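Local coordinates for protein ofchtiv-allosamidin (Ostrinia furnacalis, PDB 6JMB) that probably hydrolyses the beta-1,4-linked N-acetylglucosamine chains of chitin, as a group IV insect chitinase, and binds the inhibitor allosamidin, at residues V165-Y176 with T222-W233. Residues are numbered along the deposited sequence; the frame is centred on the assembly and turned at random.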
loop_
_atom_site.group_PDB
_atom_site.type_symbol
_atom_site.label_atom_id
_atom_site.label_comp_id
_atom_site.label_asym_id
_atom_site.label_seq_id
_atom_site.Cartn_x
_atom_site.Cartn_y
_atom_site.Cartn_z
ATOM N N VAL A 165 7.210 -3.000 -1.909
ATOM C CA VAL A 165 8.338 -3.279 -1.025
ATOM C C VAL A 165 8.192 -2.550 0.302
ATOM O O VAL A 165 7.555 -1.497 0.394
ATOM C CB VAL A 165 9.687 -2.904 -1.672
ATOM C CG1 VAL A 165 9.925 -3.724 -2.941
ATOM C CG2 VAL A 165 9.730 -1.411 -1.968
ATOM N N SER A 166 8.818 -3.114 1.333
ATOM C CA SER A 166 8.921 -2.420 2.609
ATOM C C SER A 166 9.764 -1.156 2.459
ATOM O O SER A 166 10.617 -1.045 1.570
ATOM C CB SER A 166 9.528 -3.335 3.670
ATOM O OG SER A 166 10.816 -3.772 3.269
ATOM N N ALA A 167 9.510 -0.185 3.335
ATOM C CA ALA A 167 9.928 1.191 3.087
ATOM C C ALA A 167 11.257 1.566 3.737
ATOM O O ALA A 167 12.195 1.967 3.042
ATOM C CB ALA A 167 8.828 2.163 3.522
ATOM N N VAL A 168 11.348 1.480 5.055
ATOM C CA VAL A 168 12.494 2.061 5.747
ATOM C C VAL A 168 13.722 1.181 5.572
ATOM O O VAL A 168 13.625 -0.030 5.358
ATOM C CB VAL A 168 12.199 2.336 7.236
ATOM C CG1 VAL A 168 11.001 3.273 7.394
ATOM C CG2 VAL A 168 11.994 1.046 8.010
ATOM N N GLU A 169 14.890 1.813 5.689
ATOM C CA GLU A 169 16.160 1.119 5.503
ATOM C C GLU A 169 16.264 -0.161 6.331
ATOM O O GLU A 169 16.683 -1.205 5.823
ATOM C CB GLU A 169 17.320 2.064 5.810
ATOM C CG GLU A 169 18.664 1.415 5.591
ATOM C CD GLU A 169 19.806 2.407 5.711
ATOM O OE1 GLU A 169 19.531 3.606 5.935
ATOM O OE2 GLU A 169 20.973 1.985 5.575
ATOM N N GLU A 170 15.919 -0.106 7.617
ATOM C CA GLU A 170 16.159 -1.286 8.454
ATOM C C GLU A 170 15.313 -2.469 8.016
ATOM O O GLU A 170 15.689 -3.628 8.233
ATOM C CB GLU A 170 15.939 -0.965 9.930
ATOM C CG GLU A 170 16.642 0.269 10.298
ATOM C CD GLU A 170 15.685 1.433 10.184
ATOM O OE1 GLU A 170 15.059 1.553 9.114
ATOM O OE2 GLU A 170 15.712 2.288 11.037
ATOM N N ALA A 171 14.166 -2.195 7.400
ATOM C CA ALA A 171 13.372 -3.269 6.811
ATOM C C ALA A 171 13.909 -3.685 5.443
ATOM O O ALA A 171 14.058 -4.884 5.161
ATOM C CB ALA A 171 11.904 -2.847 6.694
ATOM N N ALA A 172 14.224 -2.709 4.592
ATOM C CA ALA A 172 14.605 -2.998 3.216
ATOM C C ALA A 172 15.889 -3.815 3.140
ATOM O O ALA A 172 16.008 -4.711 2.298
ATOM C CB ALA A 172 14.745 -1.691 2.428
ATOM N N VAL A 173 16.864 -3.531 4.008
ATOM C CA VAL A 173 18.134 -4.248 3.932
ATOM C C VAL A 173 17.986 -5.717 4.302
ATOM O O VAL A 173 18.863 -6.527 3.972
ATOM C CB VAL A 173 19.251 -3.587 4.761
ATOM C CG1 VAL A 173 19.479 -2.151 4.306
ATOM C CG2 VAL A 173 18.933 -3.677 6.248
ATOM N N GLN A 174 16.911 -6.085 4.996
ATOM C CA GLN A 174 16.677 -7.487 5.306
ATOM C C GLN A 174 16.186 -8.280 4.108
ATOM O O GLN A 174 16.335 -9.505 4.100
ATOM C CB GLN A 174 15.641 -7.623 6.422
ATOM C CG GLN A 174 16.073 -7.009 7.734
ATOM C CD GLN A 174 14.997 -7.130 8.793
ATOM O OE1 GLN A 174 14.582 -8.236 9.148
ATOM N NE2 GLN A 174 14.521 -5.993 9.287
ATOM N N SER A 175 15.616 -7.620 3.096
ATOM C CA SER A 175 14.859 -8.324 2.070
ATOM C C SER A 175 15.375 -8.154 0.650
ATOM O O SER A 175 15.119 -9.032 -0.178
ATOM C CB SER A 175 13.392 -7.867 2.072
ATOM O OG SER A 175 12.730 -8.238 3.274
ATOM N N TYR A 176 16.050 -7.046 0.321
ATOM C CA TYR A 176 16.212 -6.670 -1.076
ATOM C C TYR A 176 17.632 -6.265 -1.412
ATOM O O TYR A 176 18.309 -5.589 -0.633
ATOM C CB TYR A 176 15.327 -5.475 -1.449
ATOM C CG TYR A 176 13.904 -5.573 -0.963
ATOM C CD1 TYR A 176 13.037 -6.542 -1.468
ATOM C CD2 TYR A 176 13.426 -4.699 -0.005
ATOM C CE1 TYR A 176 11.724 -6.629 -1.018
ATOM C CE2 TYR A 176 12.119 -4.774 0.452
ATOM C CZ TYR A 176 11.277 -5.740 -0.052
ATOM O OH TYR A 176 9.986 -5.809 0.408
ATOM N N THR A 222 17.536 7.256 11.315
ATOM C CA THR A 222 17.051 5.933 11.684
ATOM C C THR A 222 15.557 5.902 11.981
ATOM O O THR A 222 14.999 4.816 12.174
ATOM C CB THR A 222 17.812 5.406 12.909
ATOM O OG1 THR A 222 17.450 6.169 14.070
ATOM C CG2 THR A 222 19.318 5.495 12.688
ATOM N N LEU A 223 14.897 7.058 12.024
ATOM C CA LEU A 223 13.483 7.091 12.361
ATOM C C LEU A 223 12.644 6.553 11.208
ATOM O O LEU A 223 13.037 6.612 10.040
ATOM C CB LEU A 223 13.050 8.520 12.696
ATOM C CG LEU A 223 13.770 9.161 13.891
ATOM C CD1 LEU A 223 13.453 10.650 13.951
ATOM C CD2 LEU A 223 13.391 8.488 15.195
ATOM N N TYR A 224 11.471 6.025 11.544
ATOM C CA TYR A 224 10.575 5.456 10.537
ATOM C C TYR A 224 9.682 6.567 10.004
ATOM O O TYR A 224 8.647 6.885 10.596
ATOM C CB TYR A 224 9.734 4.336 11.136
ATOM C CG TYR A 224 10.494 3.136 11.665
ATOM C CD1 TYR A 224 11.831 2.919 11.357
ATOM C CD2 TYR A 224 9.852 2.213 12.483
ATOM C CE1 TYR A 224 12.507 1.806 11.848
ATOM C CE2 TYR A 224 10.516 1.107 12.978
ATOM C CZ TYR A 224 11.842 0.911 12.657
ATOM O OH TYR A 224 12.502 -0.191 13.156
ATOM N N ASN A 225 10.080 7.174 8.887
ATOM C CA ASN A 225 9.244 8.182 8.251
ATOM C C ASN A 225 9.421 8.124 6.736
ATOM O O ASN A 225 10.323 7.463 6.209
ATOM C CB ASN A 225 9.436 9.580 8.870
ATOM C CG ASN A 225 10.874 10.076 8.797
ATOM O OD1 ASN A 225 11.486 10.093 7.732
ATOM N ND2 ASN A 225 11.408 10.504 9.941
ATOM N N VAL A 226 8.509 8.802 6.037
ATOM C CA VAL A 226 8.447 8.718 4.580
ATOM C C VAL A 226 9.725 9.263 3.954
ATOM O O VAL A 226 10.286 8.666 3.028
ATOM C CB VAL A 226 7.198 9.451 4.059
ATOM C CG1 VAL A 226 7.192 9.489 2.534
ATOM C CG2 VAL A 226 5.932 8.789 4.598
ATOM N N ASN A 227 10.195 10.413 4.437
ATOM C CA ASN A 227 11.399 11.014 3.871
ATOM C C ASN A 227 12.602 10.081 3.997
ATOM O O ASN A 227 13.359 9.891 3.035
ATOM C CB ASN A 227 11.670 12.364 4.539
ATOM C CG ASN A 227 12.983 12.978 4.109
ATOM O OD1 ASN A 227 13.201 13.278 2.933
ATOM N ND2 ASN A 227 13.866 13.193 5.076
ATOM N N ASN A 228 12.789 9.472 5.172
ATOM C CA ASN A 228 13.927 8.572 5.337
ATOM C C ASN A 228 13.829 7.383 4.390
ATOM O O ASN A 228 14.834 6.966 3.800
ATOM C CB ASN A 228 14.036 8.100 6.785
ATOM C CG ASN A 228 14.642 9.148 7.698
ATOM O OD1 ASN A 228 15.324 10.071 7.247
ATOM N ND2 ASN A 228 14.391 9.010 8.987
ATOM N N ALA A 229 12.620 6.848 4.203
ATOM C CA ALA A 229 12.445 5.690 3.334
ATOM C C ALA A 229 12.701 6.048 1.878
ATOM O O ALA A 229 13.412 5.328 1.169
ATOM C CB ALA A 229 11.037 5.119 3.501
ATOM N N VAL A 230 12.116 7.152 1.408
ATOM C CA VAL A 230 12.314 7.560 0.018
ATOM C C VAL A 230 13.786 7.827 -0.252
ATOM O O VAL A 230 14.345 7.375 -1.259
ATOM C CB VAL A 230 11.435 8.776 -0.321
ATOM C CG1 VAL A 230 11.867 9.381 -1.660
ATOM C CG2 VAL A 230 9.965 8.361 -0.370
ATOM N N GLN A 231 14.441 8.559 0.653
ATOM C CA GLN A 231 15.848 8.861 0.443
ATOM C C GLN A 231 16.703 7.602 0.503
ATOM O O GLN A 231 17.697 7.507 -0.226
ATOM C CB GLN A 231 16.325 9.932 1.425
ATOM C CG GLN A 231 15.605 11.274 1.270
ATOM C CD GLN A 231 15.659 11.809 -0.147
ATOM O OE1 GLN A 231 16.725 11.867 -0.759
ATOM N NE2 GLN A 231 14.502 12.197 -0.683
ATOM N N TYR A 232 16.326 6.618 1.329
ATOM C CA TYR A 232 17.054 5.350 1.311
ATOM C C TYR A 232 16.965 4.688 -0.062
ATOM O O TYR A 232 17.985 4.299 -0.646
ATOM C CB TYR A 232 16.566 4.376 2.393
ATOM C CG TYR A 232 17.183 3.024 2.115
ATOM C CD1 TYR A 232 18.535 2.812 2.343
ATOM C CD2 TYR A 232 16.447 1.999 1.529
ATOM C CE1 TYR A 232 19.133 1.609 2.033
ATOM C CE2 TYR A 232 17.040 0.786 1.215
ATOM C CZ TYR A 232 18.384 0.605 1.469
ATOM O OH TYR A 232 18.980 -0.592 1.150
ATOM N N TRP A 233 15.747 4.548 -0.594
ATOM C CA TRP A 233 15.575 3.844 -1.860
ATOM C C TRP A 233 16.286 4.565 -2.996
ATOM O O TRP A 233 16.922 3.923 -3.841
ATOM C CB TRP A 233 14.090 3.599 -2.150
ATOM C CG TRP A 233 13.587 2.418 -1.371
ATOM C CD1 TRP A 233 13.099 2.418 -0.094
ATOM C CD2 TRP A 233 13.577 1.050 -1.804
ATOM N NE1 TRP A 233 12.776 1.133 0.291
ATOM C CE2 TRP A 233 13.057 0.280 -0.744
ATOM C CE3 TRP A 233 13.946 0.408 -2.992
ATOM C CZ2 TRP A 233 12.906 -1.098 -0.832
ATOM C CZ3 TRP A 233 13.795 -0.966 -3.080
ATOM C CH2 TRP A 233 13.273 -1.703 -2.008
HETATM O O HOH W 1 19.153 -3.247 0.620
#
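Val165 lays CG2 over one face of the Trp233 indole, 3.4 Å from CZ2, while two groups meet the rim at separate places, Tyr176 CD2 at CH2 and Ala167 O at NE1. Trp233 NE1 donates to Ala167 O at 2.9 Å, with the acceptor only 7° out of the ring plane, although the N-H...O angle of 131° leaves the bond bent. This bond and a weak one to Ser166 O pin the N-H edge of the indole to the turn that follows strand 160-165 and limit the ring's rotation. Tryptophan suits this buried place because a broad apolar surface comes with one polar atom that two carbonyls satisfy. The Tyr176 ring, oblique to the indole, has Ser175 CB over one face and Val165 CG1 over the opposite one; Tyr176 OH accepts from Ser166 N, tying the residue that follows the helical segment back to the turn.

Tyr232 takes Glu169 over one face, a CH-pi contact with CG 3.9 Å from the ring centroid. The extended Glu169 chain (chi1 -178°) carries CB, CG and a nearly parallel carboxylate across the CD1-CE1 side. Ala172 CB reaches Tyr232 CE2 at 3.6 Å; the hydroxyl shares a water with Tyr176 O. Small residues bring the backbones close: Ala167 and Ala229 touch through their CB atoms at 3.7 Å. Further along, Val168 CG2 packs against Tyr224 CD1, whose ring edge meets the steeply turned Glu170 carboxylate, and Asn225 caps helix 226-235 by accepting from Asn228 N.

Ile188 and Val190 of strand 187-190 also touch Trp233. Helices 169-175 and 226-233 run at 36° outside the barrel strands, packing that belongs to the TIM barrel of family 18 chitinases, with the side chain of Val165 about 9 Å from the bound allosamizoline.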